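Local coordinates for L-rhamnose mutarotase (Formosa agariphila, PDB 6HHN) that catalyses the interconversion of the alpha and beta anomers of L-rhamnose during breakdown of the algal polysaccharide ulvan, working as a homodimer, at the interface of chains A and B. Residues are numbered along the deposited sequence; one frame, centred on the assembly and turned at random. Chains: chain A/B, L-rhamnose mutarotase.

Contact 1 and contact 2 lie about 22 Å apart, measured between the centres of their C-alpha atoms, and both depend on the last strand, 106-114, reaching over to the other subunit. In contact 1 the chain A copy of that strand pairs with strand 52-57 of chain B; in contact 2 the chain B copy covers helix 26-34 of chain A. Position 111 occurs in both, and because the dimer is two-fold symmetric each valine does both jobs. The shared strand thus joins the two sheets and also brings residues of one subunit beside the histidine of the other that is the likely proton donor.

Contact 1: the interface of chains A and B. Residues chain A 16, 66, 108-111; chain B 54-56.
The backbone N-H of A:Val111 points almost straight at the carbonyl of B:Ile54, with N to O 2.8 Å and 166° at the hydrogen. Two residues away, A:Glu109 and B:Ile56 bond in both directions. B:Ile56 N donates to A:Glu109 O at 2.8 Å. A:Glu109 N gives the longer return bond to B:Ile56 O at 3.1 Å. This is antiparallel strand pairing between subunits, and B:Phe55, between the bonded residues, sends its side chain into chain A.

With CG anti to its own carbonyl carbon (chi1 -55°), the benzyl group of B:Phe55 turns towards strand 13-20. There A:Ala16 CB sits over the middle of one ring face, 3.4 Å from the ring centroid, a CH-pi contact made by a lone methyl group. The ring tip, CE1 and CZ, reaches A:Phe66, whose ring takes B:Phe55 CE1 in its own plane at the edge; the closest approach is A:Phe66 CD2 to B:Phe55 CZ, 3.8 Å. The two side chains cross nearly at right angles, and the tip of the B:Phe55 ring meets the edge of the A:Phe66 ring. A:Glu110 runs along the CD2-CE2 side of B:Phe55, its CB 3.7 Å from B:Phe55 CE2. Its carboxylate is turned only 25° from the ring plane.

On the opposite side of the paired strands, A:Val111 CG1 meets B:Ile56 CG2 at 3.7 Å, methyl to methyl, and the aliphatic start of A:Glu109 lies beside the same isoleucine branch.

In the fold, strand 106-114 of chain A runs beside its own strand 13-20 at A:Leu108 and goes on along strand 52-57 of chain B, so that it extends the partner's sheet, while B:Phe55 packs back onto strands 13-20 and 62-69 of chain A, in the middle of the two-fold dimer.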
loop_
_atom_site.group_PDB
_atom_site.type_symbol
_atom_site.label_atom_id
_atom_site.label_comp_id
_atom_site.label_asym_id
_atom_site.label_seq_id
_atom_site.Cartn_x
_atom_site.Cartn_y
_atom_site.Cartn_z
ATOM N N ALA A 16 -5.636 -2.463 -3.583
ATOM C CA ALA A 16 -4.415 -1.680 -3.648
ATOM C C ALA A 16 -3.960 -1.578 -5.092
ATOM O O ALA A 16 -4.146 -2.507 -5.890
ATOM C CB ALA A 16 -3.297 -2.319 -2.809
ATOM N N PHE A 66 -4.167 2.403 -1.175
ATOM C CA PHE A 66 -4.934 1.401 -0.456
ATOM C C PHE A 66 -6.319 1.978 -0.197
ATOM O O PHE A 66 -6.436 3.134 0.195
ATOM C CB PHE A 66 -4.255 1.096 0.888
ATOM C CG PHE A 66 -5.078 0.237 1.804
ATOM C CD1 PHE A 66 -5.991 0.804 2.692
ATOM C CD2 PHE A 66 -4.963 -1.135 1.761
ATOM C CE1 PHE A 66 -6.765 0.010 3.516
ATOM C CE2 PHE A 66 -5.730 -1.935 2.612
ATOM C CZ PHE A 66 -6.631 -1.355 3.480
ATOM N N LEU A 108 -2.413 -4.417 -7.435
ATOM C CA LEU A 108 -1.550 -5.194 -6.557
ATOM C C LEU A 108 -2.386 -6.232 -5.825
ATOM O O LEU A 108 -3.400 -5.895 -5.208
ATOM C CB LEU A 108 -0.868 -4.271 -5.559
ATOM C CG LEU A 108 -0.085 -3.107 -6.177
ATOM C CD1 LEU A 108 0.348 -2.095 -5.119
ATOM C CD2 LEU A 108 1.102 -3.619 -6.922
ATOM N N GLU A 109 -1.939 -7.484 -5.869
ATOM C CA GLU A 109 -2.694 -8.612 -5.333
ATOM C C GLU A 109 -2.380 -8.815 -3.853
ATOM O O GLU A 109 -1.211 -8.869 -3.462
ATOM C CB GLU A 109 -2.295 -9.866 -6.117
ATOM C CG GLU A 109 -2.932 -11.169 -5.652
ATOM C CD GLU A 109 -2.346 -12.393 -6.361
ATOM O OE1 GLU A 109 -1.782 -12.238 -7.469
ATOM O OE2 GLU A 109 -2.443 -13.512 -5.815
ATOM N N GLU A 110 -3.425 -8.946 -3.030
ATOM C CA GLU A 110 -3.195 -9.196 -1.609
ATOM C C GLU A 110 -2.666 -10.612 -1.397
ATOM O O GLU A 110 -3.252 -11.584 -1.881
ATOM C CB GLU A 110 -4.473 -8.981 -0.799
ATOM C CG GLU A 110 -4.199 -8.884 0.690
ATOM C CD GLU A 110 -5.446 -8.612 1.500
ATOM O OE1 GLU A 110 -6.378 -9.448 1.446
ATOM O OE2 GLU A 110 -5.483 -7.568 2.194
ATOM N N VAL A 111 -1.546 -10.719 -0.682
ATOM C CA VAL A 111 -0.937 -12.008 -0.369
ATOM C C VAL A 111 -0.912 -12.316 1.125
ATOM O O VAL A 111 -0.532 -13.438 1.506
ATOM C CB VAL A 111 0.475 -12.150 -0.972
ATOM C CG1 VAL A 111 0.395 -12.233 -2.500
ATOM C CG2 VAL A 111 1.373 -11.003 -0.568
ATOM N N ILE B 54 -0.460 -7.201 3.117
ATOM C CA ILE B 54 0.692 -7.132 2.221
ATOM C C ILE B 54 0.208 -7.494 0.819
ATOM O O ILE B 54 -0.502 -8.491 0.645
ATOM C CB ILE B 54 1.837 -8.057 2.668
ATOM C CG1 ILE B 54 2.261 -7.726 4.096
ATOM C CG2 ILE B 54 3.021 -7.913 1.679
ATOM C CD1 ILE B 54 3.221 -8.732 4.712
ATOM N N PHE B 55 0.547 -6.641 -0.163
ATOM C CA PHE B 55 0.180 -6.796 -1.561
ATOM C C PHE B 55 1.445 -6.969 -2.393
ATOM O O PHE B 55 2.518 -6.472 -2.026
ATOM C CB PHE B 55 -0.561 -5.532 -2.057
ATOM C CG PHE B 55 -1.770 -5.159 -1.242
ATOM C CD1 PHE B 55 -1.647 -4.334 -0.135
ATOM C CD2 PHE B 55 -3.021 -5.627 -1.583
ATOM C CE1 PHE B 55 -2.749 -3.974 0.611
ATOM C CE2 PHE B 55 -4.140 -5.279 -0.831
ATOM C CZ PHE B 55 -4.002 -4.455 0.270
ATOM N N ILE B 56 1.326 -7.675 -3.515
ATOM C CA ILE B 56 2.469 -7.928 -4.382
ATOM C C ILE B 56 2.268 -7.301 -5.757
ATOM O O ILE B 56 1.151 -7.289 -6.300
ATOM C CB ILE B 56 2.757 -9.447 -4.479
ATOM C CG1 ILE B 56 4.140 -9.687 -5.095
ATOM C CG2 ILE B 56 1.653 -10.161 -5.256
ATOM C CD1 ILE B 56 4.546 -11.153 -5.078
#

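Contact 2: the interface of chains A and B. Residues chain A 29-30, 33, 36; chain B 111-112.
B:Phe112 turns one face, near its CD1 rim, to the ND1 edge of the imidazole of A:His33, by similarity the proton donor of the rhamnose mutarotase family; no hydrogen bond links the chains here. The planes stand 69° apart with centroids 5.3 Å from each other, an edge-to-face pair. A:His33 ND1 lies 3.8 Å from B:Phe112 CD1, which itself lies in the plane of the imidazole. The histidine CB is as near to the same CD1 atom, so the phenyl ring touches both the edge and the root of this side chain.

B:Phe112 holds CG anti to its backbone N (chi1 173°), which carries the ring along the chain A surface towards A:Leu36. There the leucine CD2 methyl meets the far end of the ring, 3.5 Å from B:Phe112 CZ, with the two side chains crosswise. An alanine in place of B:Phe112 would probably open a gap beside A:Leu36 CD2 and take away the phenyl packed at the ND1 edge of A:His33, leaving the imidazole less restrained on that side.

One residue earlier, B:Val111 points its CG2 methyl at the rim of A:Tyr29, 3.8 Å from CE2. Within chain A that tyrosine, a substrate-binding residue by similarity, overlaps the imidazole in turn: its CE2 lies over one imidazole face, towards the rim, and A:His33 NE2 sits over the tyrosine ring, also towards its rim.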
loop_
_atom_site.group_PDB
_atom_site.type_symbol
_atom_site.label_atom_id
_atom_site.label_comp_id
_atom_site.label_asym_id
_atom_site.label_seq_id
_atom_site.Cartn_x
_atom_site.Cartn_y
_atom_site.Cartn_z
ATOM N N TYR A 29 1.335 17.438 -6.091
ATOM C CA TYR A 29 0.406 16.343 -5.841
ATOM C C TYR A 29 -0.203 16.469 -4.457
ATOM O O TYR A 29 -1.429 16.367 -4.279
ATOM C CB TYR A 29 1.156 15.012 -6.007
ATOM C CG TYR A 29 0.251 13.811 -5.897
ATOM C CD1 TYR A 29 -0.423 13.329 -6.997
ATOM C CD2 TYR A 29 0.058 13.170 -4.683
ATOM C CE1 TYR A 29 -1.276 12.264 -6.897
ATOM C CE2 TYR A 29 -0.784 12.103 -4.582
ATOM C CZ TYR A 29 -1.436 11.638 -5.690
ATOM O OH TYR A 29 -2.277 10.551 -5.591
ATOM N N LYS A 30 0.644 16.704 -3.453
ATOM C CA LYS A 30 0.160 16.782 -2.083
ATOM C C LYS A 30 -0.756 17.983 -1.889
ATOM O O LYS A 30 -1.815 17.870 -1.253
ATOM C CB LYS A 30 1.343 16.840 -1.118
ATOM C CG LYS A 30 0.919 16.917 0.336
ATOM C CD LYS A 30 1.936 16.246 1.255
ATOM C CE LYS A 30 1.561 16.404 2.725
ATOM N NZ LYS A 30 0.380 17.300 2.941
ATOM N N HIS A 33 -4.137 17.377 -3.424
ATOM C CA HIS A 33 -4.926 16.416 -2.662
ATOM C C HIS A 33 -5.384 16.977 -1.326
ATOM O O HIS A 33 -6.459 16.597 -0.840
ATOM C CB HIS A 33 -4.161 15.091 -2.519
ATOM C CG HIS A 33 -4.175 14.305 -3.783
ATOM N ND1 HIS A 33 -5.044 13.253 -4.006
ATOM C CD2 HIS A 33 -3.508 14.501 -4.944
ATOM C CE1 HIS A 33 -4.887 12.816 -5.244
ATOM N NE2 HIS A 33 -3.962 13.555 -5.833
ATOM N N LEU A 36 -8.606 18.417 -2.268
ATOM C CA LEU A 36 -9.457 17.533 -3.056
ATOM C C LEU A 36 -10.885 18.037 -3.029
ATOM O O LEU A 36 -11.406 18.402 -1.974
ATOM C CB LEU A 36 -9.418 16.121 -2.473
ATOM C CG LEU A 36 -10.246 15.060 -3.211
ATOM C CD1 LEU A 36 -9.569 14.714 -4.519
ATOM C CD2 LEU A 36 -10.452 13.824 -2.377
ATOM N N VAL B 111 0.511 10.720 1.602
ATOM C CA VAL B 111 0.273 12.009 0.958
ATOM C C VAL B 111 -1.206 12.319 0.757
ATOM O O VAL B 111 -1.538 13.441 0.333
ATOM C CB VAL B 111 1.039 12.148 -0.373
ATOM C CG1 VAL B 111 2.547 12.229 -0.113
ATOM C CG2 VAL B 111 0.742 11.001 -1.311
ATOM N N PHE B 112 -2.095 11.367 1.028
ATOM C CA PHE B 112 -3.533 11.599 0.964
ATOM C C PHE B 112 -4.218 10.605 1.885
ATOM O O PHE B 112 -3.836 9.434 1.924
ATOM C CB PHE B 112 -4.049 11.419 -0.464
ATOM C CG PHE B 112 -5.542 11.474 -0.583
ATOM C CD1 PHE B 112 -6.226 12.670 -0.397
ATOM C CD2 PHE B 112 -6.268 10.339 -0.882
ATOM C CE1 PHE B 112 -7.601 12.714 -0.518
ATOM C CE2 PHE B 112 -7.654 10.385 -0.984
ATOM C CZ PHE B 112 -8.308 11.573 -0.812
#